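Local coordinates for protein Cag-Z (Helicobacter pylori, PDB 1S2X) that is of unknown function but, being encoded in the cag pathogenicity island, probably serves the type IV secretion system specified there, at residues Q60-N65 with Q157-D162; I71-Y76 with D132-Y137. The protein carries 1 engineered substitution. All coordinates share one frame; numbering follows the deposited sequence.

Contact 1 of 2, residues Q60-N65 with Q157-D162; sequences QELRIN and QILGID
The carbonyl oxygen of Gln157 is joined to Arg63 through one water, which donates to Gln157 O and accepts a weak bond from Arg63 NH1 at 2.9 Å. The next carbonyl, that of Ile158, is gripped directly: Arg63 NH1 gives it a hydrogen bond of 2.8 Å, with an N-H...O angle of 156°. The oxygen lies in the guanidinium plane, whereas the nitrogen stands above the plane of the carbonyl, 48° out of it. The arginine chain bends at chi2 (66°), which brings CD to 3.4 Å from Ile158 O, so the methylenes pack against the same oxygen that the tip binds. A branched side chain suits Ile158, whose CG2 rests on the helix backbone, 4.0 Å from Gln60 CA. Here helix 149-158 ends in a Schellman motif, and Gly160 at once serves as N-cap of helix 161-183; the partial negative charge at the end of the former helix probably strengthens the bond from the arginine. Leu159, just before the glycine, is buried: its CD2 meets Leu62 CD2 at 3.8 Å, the two side chains crossing obliquely, and Val59 and Met66 of helix 52-68 also touch it. Gly160 has a positive phi, and at its backbone angles a CB would collide with the carbonyl oxygen of Leu159, which calls for glycine; its CA lies 3.9 Å from Arg63 CZ.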
ATOM      1  N   GLN A  60      11.782 -14.232  15.663  1.00 18.53           N
ATOM      2  CA  GLN A  60      12.739 -14.812  14.732  1.00 27.08           C
ATOM      3  C   GLN A  60      12.249 -16.078  14.034  1.00 22.79           C
ATOM      4  O   GLN A  60      12.306 -16.252  12.819  1.00 21.58           O
ATOM      5  CB  GLN A  60      14.033 -15.222  15.467  1.00 30.45           C
ATOM      6  CG  GLN A  60      14.909 -14.050  15.867  1.00 35.37           C
ATOM      7  CD  GLN A  60      16.328 -14.526  16.143  1.00 51.49           C
ATOM      8  OE1 GLN A  60      16.772 -15.568  15.663  1.00 65.26           O
ATOM      9  NE2 GLN A  60      17.029 -13.721  16.917  1.00 49.03           N
ATOM     10  N   GLU A  61      11.747 -17.051  14.789  1.00 24.47           N
ATOM     11  CA  GLU A  61      11.241 -18.278  14.162  1.00 22.79           C
ATOM     12  C   GLU A  61      10.079 -18.005  13.229  1.00 18.86           C
ATOM     13  O   GLU A  61       9.885 -18.656  12.201  1.00 27.91           O
ATOM     14  CB  GLU A  61      10.834 -19.275  15.256  1.00 21.08           C
ATOM     15  CG  GLU A  61      10.623 -20.701  14.783  1.00 31.95           C
ATOM     16  CD  GLU A  61      11.794 -21.202  13.955  1.00 41.40           C
ATOM     17  OE1 GLU A  61      12.929 -21.228  14.476  1.00 63.52           O
ATOM     18  OE2 GLU A  61      11.592 -21.550  12.776  1.00 47.57           O
ATOM     19  N   LEU A  62       9.246 -17.026  13.586  1.00 22.77           N
ATOM     20  CA  LEU A  62       8.162 -16.606  12.711  1.00 22.88           C
ATOM     21  C   LEU A  62       8.705 -16.070  11.390  1.00 21.88           C
ATOM     22  O   LEU A  62       8.141 -16.374  10.340  1.00 20.86           O
ATOM     23  CB  LEU A  62       7.278 -15.530  13.369  1.00 19.52           C
ATOM     24  CG  LEU A  62       6.054 -15.085  12.574  1.00 20.93           C
ATOM     25  CD1 LEU A  62       5.141 -16.261  12.247  1.00 24.18           C
ATOM     26  CD2 LEU A  62       5.274 -14.023  13.336  1.00 21.18           C
ATOM     27  N   ARG A  63       9.761 -15.269  11.464  1.00 18.49           N
ATOM     28  CA  ARG A  63      10.359 -14.753  10.239  1.00 24.19           C
ATOM     29  C   ARG A  63      10.940 -15.900   9.416  1.00 20.52           C
ATOM     30  O   ARG A  63      10.903 -15.905   8.193  1.00 20.46           O
ATOM     31  CB  ARG A  63      11.485 -13.750  10.498  1.00 21.35           C
ATOM     32  CG  ARG A  63      12.204 -13.240   9.238  1.00 20.46           C
ATOM     33  CD  ARG A  63      11.316 -12.401   8.352  1.00 23.84           C
ATOM     34  NE  ARG A  63      11.845 -11.927   7.085  1.00 30.77           N
ATOM     35  CZ  ARG A  63      12.453 -10.754   6.909  1.00 43.65           C
ATOM     36  NH1 ARG A  63      12.621  -9.936   7.941  1.00 65.30           N
ATOM     37  NH2 ARG A  63      12.919 -10.353   5.734  1.00 44.83           N
ATOM     38  N   ILE A  64      11.526 -16.854  10.118  1.00 22.03           N
ATOM     39  CA  ILE A  64      12.112 -17.985   9.376  1.00 22.59           C
ATOM     40  C   ILE A  64      10.964 -18.752   8.738  1.00 27.58           C
ATOM     41  O   ILE A  64      11.072 -19.161   7.576  1.00 30.50           O
ATOM     42  CB  ILE A  64      13.013 -18.858  10.255  1.00 21.95           C
ATOM     43  CG1 ILE A  64      14.357 -18.209  10.618  1.00 26.01           C
ATOM     44  CG2 ILE A  64      13.278 -20.219   9.616  1.00 25.34           C
ATOM     45  CD1 ILE A  64      15.066 -18.871  11.779  1.00 34.55           C
ATOM     46  N   ASN A  65       9.847 -18.927   9.454  1.00 23.12           N
ATOM     47  CA  ASN A  65       8.706 -19.615   8.830  1.00 27.88           C
ATOM     48  C   ASN A  65       8.137 -18.799   7.681  1.00 31.38           C
ATOM     49  O   ASN A  65       7.676 -19.327   6.663  1.00 29.91           O
ATOM     50  CB  ASN A  65       7.623 -19.935   9.875  1.00 22.93           C
ATOM     51  CG  ASN A  65       8.067 -21.167  10.647  1.00 29.59           C
ATOM     52  OD1 ASN A  65       8.680 -22.017  10.010  1.00 26.83           O
ATOM     53  ND2 ASN A  65       7.815 -21.274  11.940  1.00 27.33           N
ATOM     54  N   GLN A 157      10.792  -4.990  12.997  1.00 18.69           N
ATOM     55  CA  GLN A 157      12.038  -4.986  12.220  1.00 27.54           C
ATOM     56  C   GLN A 157      12.406  -6.421  11.889  1.00 25.48           C
ATOM     57  O   GLN A 157      12.783  -6.735  10.760  1.00 21.70           O
ATOM     58  CB  GLN A 157      13.145  -4.251  12.975  1.00 28.11           C
ATOM     59  CG  GLN A 157      12.830  -2.773  13.198  1.00 46.34           C
ATOM     60  CD  GLN A 157      13.835  -2.014  14.039  1.00 60.40           C
ATOM     61  OE1 GLN A 157      14.053  -2.284  15.223  1.00 65.90           O
ATOM     62  NE2 GLN A 157      14.472  -1.010  13.447  1.00 76.92           N
ATOM     63  N   ILE A 158      12.290  -7.332  12.858  1.00 20.27           N
ATOM     64  CA  ILE A 158      12.711  -8.711  12.535  1.00 21.02           C
ATOM     65  C   ILE A 158      11.807  -9.360  11.507  1.00 19.00           C
ATOM     66  O   ILE A 158      12.250 -10.201  10.730  1.00 21.19           O
ATOM     67  CB  ILE A 158      12.746  -9.611  13.777  1.00 25.65           C
ATOM     68  CG1 ILE A 158      13.723  -9.144  14.865  1.00 21.47           C
ATOM     69  CG2 ILE A 158      13.033 -11.058  13.387  1.00 21.73           C
ATOM     70  CD1 ILE A 158      13.440  -9.809  16.195  1.00 23.94           C
ATOM     71  N   LEU A 159      10.529  -8.983  11.474  1.00 18.77           N
ATOM     72  CA  LEU A 159       9.621  -9.594  10.504  1.00 16.27           C
ATOM     73  C   LEU A 159       9.678  -8.981   9.124  1.00 17.44           C
ATOM     74  O   LEU A 159       8.965  -9.431   8.214  1.00 19.46           O
ATOM     75  CB  LEU A 159       8.177  -9.522  11.040  1.00 18.70           C
ATOM     76  CG  LEU A 159       7.944 -10.299  12.336  1.00 12.99           C
ATOM     77  CD1 LEU A 159       6.531 -10.070  12.869  1.00 20.01           C
ATOM     78  CD2 LEU A 159       8.168 -11.792  12.155  1.00 18.66           C
ATOM     79  N   GLY A 160      10.508  -7.967   8.906  1.00 21.71           N
ATOM     80  CA  GLY A 160      10.587  -7.425   7.555  1.00 25.11           C
ATOM     81  C   GLY A 160       9.621  -6.290   7.315  1.00 25.63           C
ATOM     82  O   GLY A 160       9.604  -5.690   6.231  1.00 24.83           O
ATOM     83  N   ILE A 161       8.824  -5.986   8.344  1.00 21.72           N
ATOM     84  CA  ILE A 161       7.747  -5.011   8.153  1.00 24.17           C
ATOM     85  C   ILE A 161       8.295  -3.597   8.127  1.00 31.09           C
ATOM     86  O   ILE A 161       7.964  -2.746   7.288  1.00 28.70           O
ATOM     87  CB  ILE A 161       6.663  -5.198   9.233  1.00 25.08           C
ATOM     88  CG1 ILE A 161       5.989  -6.568   9.178  1.00 24.56           C
ATOM     89  CG2 ILE A 161       5.660  -4.051   9.162  1.00 24.57           C
ATOM     90  CD1 ILE A 161       5.136  -6.969  10.369  1.00 23.39           C
ATOM     91  N   ASP A 162       9.210  -3.340   9.055  1.00 26.50           N
ATOM     92  CA  ASP A 162       9.850  -2.040   9.128  1.00 32.96           C
ATOM     93  C   ASP A 162      10.488  -1.667   7.789  1.00 39.10           C
ATOM     94  O   ASP A 162      10.338  -0.535   7.321  1.00 35.06           O
ATOM     95  CB  ASP A 162      10.886  -2.045  10.258  1.00 28.86           C
ATOM     96  CG  ASP A 162      11.562  -0.686  10.375  1.00 36.35           C
ATOM     97  OD1 ASP A 162      10.884   0.297  10.738  1.00 38.04           O
ATOM     98  OD2 ASP A 162      12.777  -0.629  10.088  1.00 40.96           O
TER
HETATM   99  O   HOH W   1      14.882  -8.409   9.022  1.00 47.39           O

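Contact 2 of 2, residues I71-Y76 with D132-Y137; sequences ISFDAY and DLVASY
Phe73 enters between Val134 and Tyr137, and its ring takes a different kind of contact from each. With chi1 at -63°, Phe73 CG stands anti to the carbonyl carbon, 3.8 Å from Val134 CG1. CD1 lies equally near both valine methyls, while CD2 and CE2 each approach CG1. That methyl sits over the ring centre, 3.5 Å from the centroid and only 6° off the normal, an almost axial CH-pi contact. Farther out, CE1 comes within 3.6 Å of Tyr137 CD2, and CZ, at the tip, is near both Val134 CG1 and Tyr137 CG. The edge of Phe73 thus meets the face of Tyr137 in a T-shaped pair, planes at 67°. The flat tyrosine serves a second partner too: Ile71 CD1 lies over the same face, 4.0 Å from the ring centroid. Valine suits its place because its second branch, Val134 CG2, meets the ring edge of Tyr76, 3.5 Å from Tyr76 CD1; Leu133 CD2 approaches CZ of that ring. The lead-in and first turn of helix 74-101 are thereby packed on the last turn of helix 105-135 and the loop that follows it, in an all-helical core where Met66 and Phe164 fill in from other helices. With no hydrogen bond between the segments, their cohesion comes from the fit of methyls and rings, the aromatic faces offering pi density to C-H groups.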
ATOM      1  N   ILE A  71       6.650 -16.156   1.976  1.00 35.30           N
ATOM      2  CA  ILE A  71       5.895 -14.911   2.129  1.00 36.42           C
ATOM      3  C   ILE A  71       6.771 -13.769   1.633  1.00 42.89           C
ATOM      4  O   ILE A  71       7.981 -13.724   1.877  1.00 50.82           O
ATOM      5  CB  ILE A  71       5.486 -14.642   3.574  1.00 42.79           C
ATOM      6  CG1 ILE A  71       4.200 -13.838   3.744  1.00 45.44           C
ATOM      7  CG2 ILE A  71       6.587 -13.873   4.285  1.00 63.73           C
ATOM      8  CD1 ILE A  71       4.528 -12.377   3.950  1.00 50.44           C
ATOM      9  N   SER A  72       6.191 -12.815   0.906  1.00 47.02           N
ATOM     10  CA  SER A  72       7.026 -11.748   0.360  1.00 48.39           C
ATOM     11  C   SER A  72       6.239 -10.447   0.271  1.00 39.65           C
ATOM     12  O   SER A  72       5.186 -10.380  -0.353  1.00 44.09           O
ATOM     13  CB  SER A  72       7.556 -12.119  -1.031  1.00 45.79           C
ATOM     14  OG  SER A  72       8.824 -11.521  -1.270  1.00 50.86           O
ATOM     15  N   PHE A  73       6.785  -9.417   0.905  1.00 40.06           N
ATOM     16  CA  PHE A  73       6.142  -8.112   0.851  1.00 36.87           C
ATOM     17  C   PHE A  73       6.564  -7.373  -0.412  1.00 45.04           C
ATOM     18  O   PHE A  73       5.841  -6.500  -0.880  1.00 48.81           O
ATOM     19  CB  PHE A  73       6.503  -7.287   2.076  1.00 32.91           C
ATOM     20  CG  PHE A  73       6.013  -7.897   3.380  1.00 26.83           C
ATOM     21  CD1 PHE A  73       4.822  -8.617   3.406  1.00 34.42           C
ATOM     22  CD2 PHE A  73       6.745  -7.721   4.535  1.00 30.77           C
ATOM     23  CE1 PHE A  73       4.378  -9.155   4.601  1.00 34.14           C
ATOM     24  CE2 PHE A  73       6.309  -8.295   5.724  1.00 35.80           C
ATOM     25  CZ  PHE A  73       5.135  -9.020   5.748  1.00 29.92           C
ATOM     26  N   ASP A  74       7.730  -7.760  -0.923  1.00 44.36           N
ATOM     27  CA  ASP A  74       8.229  -7.182  -2.170  1.00 49.46           C
ATOM     28  C   ASP A  74       7.149  -7.169  -3.244  1.00 44.00           C
ATOM     29  O   ASP A  74       7.007  -6.218  -4.020  1.00 40.94           O
ATOM     30  CB  ASP A  74       9.477  -7.953  -2.613  1.00 47.84           C
ATOM     31  CG  ASP A  74      10.629  -7.707  -1.631  1.00 62.64           C
ATOM     32  OD1 ASP A  74      11.511  -8.578  -1.490  1.00 82.05           O
ATOM     33  OD2 ASP A  74      10.639  -6.637  -0.995  1.00 63.99           O
ATOM     34  N   ALA A  75       6.340  -8.230  -3.284  1.00 33.54           N
ATOM     35  CA  ALA A  75       5.275  -8.266  -4.294  1.00 28.85           C
ATOM     36  C   ALA A  75       4.315  -7.099  -4.119  1.00 44.80           C
ATOM     37  O   ALA A  75       3.925  -6.460  -5.100  1.00 51.45           O
ATOM     38  CB  ALA A  75       4.525  -9.579  -4.180  1.00 27.87           C
ATOM     39  N   TYR A  76       3.918  -6.818  -2.875  1.00 48.38           N
ATOM     40  CA  TYR A  76       2.982  -5.716  -2.628  1.00 51.00           C
ATOM     41  C   TYR A  76       3.630  -4.386  -3.031  1.00 38.91           C
ATOM     42  O   TYR A  76       2.888  -3.477  -3.396  1.00 37.03           O
ATOM     43  CB  TYR A  76       2.513  -5.616  -1.173  1.00 41.99           C
ATOM     44  CG  TYR A  76       1.857  -6.869  -0.650  1.00 49.22           C
ATOM     45  CD1 TYR A  76       1.976  -7.263   0.677  1.00 45.78           C
ATOM     46  CD2 TYR A  76       1.106  -7.676  -1.501  1.00 52.67           C
ATOM     47  CE1 TYR A  76       1.370  -8.419   1.135  1.00 46.25           C
ATOM     48  CE2 TYR A  76       0.502  -8.830  -1.049  1.00 50.24           C
ATOM     49  CZ  TYR A  76       0.635  -9.196   0.272  1.00 55.99           C
ATOM     50  OH  TYR A  76       0.030 -10.347   0.726  1.00 82.86           O
ATOM     51  N   ASP A 132      -1.516  -1.382   5.991  1.00 26.42           N
ATOM     52  CA  ASP A 132      -2.259  -2.050   7.057  1.00 22.89           C
ATOM     53  C   ASP A 132      -2.164  -3.565   6.943  1.00 24.61           C
ATOM     54  O   ASP A 132      -1.969  -4.276   7.927  1.00 30.17           O
ATOM     55  CB  ASP A 132      -3.727  -1.615   7.012  1.00 33.51           C
ATOM     56  CG  ASP A 132      -3.977  -0.226   7.556  1.00 33.79           C
ATOM     57  OD1 ASP A 132      -5.093   0.295   7.354  1.00 39.42           O
ATOM     58  OD2 ASP A 132      -3.085   0.365   8.191  1.00 45.53           O
ATOM     59  N   LEU A 133      -2.283  -4.126   5.740  1.00 19.73           N
ATOM     60  CA  LEU A 133      -2.153  -5.571   5.612  1.00 25.58           C
ATOM     61  C   LEU A 133      -0.766  -6.058   6.009  1.00 28.46           C
ATOM     62  O   LEU A 133      -0.608  -7.078   6.676  1.00 20.20           O
ATOM     63  CB  LEU A 133      -2.464  -5.985   4.170  1.00 27.34           C
ATOM     64  CG  LEU A 133      -2.245  -7.450   3.784  1.00 31.08           C
ATOM     65  CD1 LEU A 133      -3.307  -8.354   4.388  1.00 26.14           C
ATOM     66  CD2 LEU A 133      -2.229  -7.571   2.258  1.00 31.94           C
ATOM     67  N   VAL A 134       0.280  -5.341   5.600  1.00 26.98           N
ATOM     68  CA  VAL A 134       1.615  -5.863   5.890  1.00 23.98           C
ATOM     69  C   VAL A 134       1.902  -5.793   7.387  1.00 26.81           C
ATOM     70  O   VAL A 134       2.516  -6.701   7.947  1.00 23.38           O
ATOM     71  CB  VAL A 134       2.687  -5.112   5.091  1.00 27.16           C
ATOM     72  CG1 VAL A 134       4.086  -5.493   5.562  1.00 25.31           C
ATOM     73  CG2 VAL A 134       2.533  -5.432   3.606  1.00 24.02           C
ATOM     74  N   ALA A 135       1.427  -4.711   7.994  1.00 18.23           N
ATOM     75  CA  ALA A 135       1.557  -4.531   9.418  1.00 22.58           C
ATOM     76  C   ALA A 135       0.833  -5.653  10.174  1.00 25.28           C
ATOM     77  O   ALA A 135       1.286  -6.045  11.252  1.00 29.50           O
ATOM     78  CB  ALA A 135       1.018  -3.179   9.861  1.00 22.56           C
ATOM     79  N   SER A 136      -0.275  -6.166   9.646  1.00 22.40           N
ATOM     80  CA  SER A 136      -0.990  -7.232  10.346  1.00 21.59           C
ATOM     81  C   SER A 136      -0.274  -8.569  10.375  1.00 19.85           C
ATOM     82  O   SER A 136      -0.826  -9.478  11.009  1.00 21.56           O
ATOM     83  CB  SER A 136      -2.372  -7.429   9.688  1.00 24.44           C
ATOM     84  OG  SER A 136      -2.208  -8.284   8.562  1.00 20.20           O
ATOM     85  N   TYR A 137       0.896  -8.741   9.746  1.00 19.27           N
ATOM     86  CA  TYR A 137       1.686  -9.980   9.902  1.00 15.55           C
ATOM     87  C   TYR A 137       2.380 -10.088  11.256  1.00 24.40           C
ATOM     88  O   TYR A 137       2.973 -11.098  11.651  1.00 19.21           O
ATOM     89  CB  TYR A 137       2.736 -10.068   8.777  1.00 18.05           C
ATOM     90  CG  TYR A 137       2.135 -10.718   7.531  1.00 24.07           C
ATOM     91  CD1 TYR A 137       2.277 -12.084   7.337  1.00 22.58           C
ATOM     92  CD2 TYR A 137       1.432  -9.966   6.593  1.00 17.28           C
ATOM     93  CE1 TYR A 137       1.739 -12.709   6.220  1.00 24.52           C
ATOM     94  CE2 TYR A 137       0.889 -10.576   5.476  1.00 18.21           C
ATOM     95  CZ  TYR A 137       1.050 -11.940   5.305  1.00 29.58           C
ATOM     96  OH  TYR A 137       0.518 -12.564   4.191  1.00 33.14           O
TER

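How the contacts relate
From the N terminus, the chain runs along helix 52-68, which bears the first half of contact 1, and shortly afterwards reaches 71-76, the first half of contact 2. Helices 74-101 and 105-135 then go out and back, and 132-137 closes the inner loop. After helix 149-158 the turn at 157-162 closes the outer one, so contact 2 is nested inside contact 1. The centres are about 11 Å apart and the two touch: Ile161 packs on Phe73 and on the backbone of Val134. Together they tie one end of the long helices 74-101, 105-135 and 161-183 to the shorter helices 52-68 and 149-158.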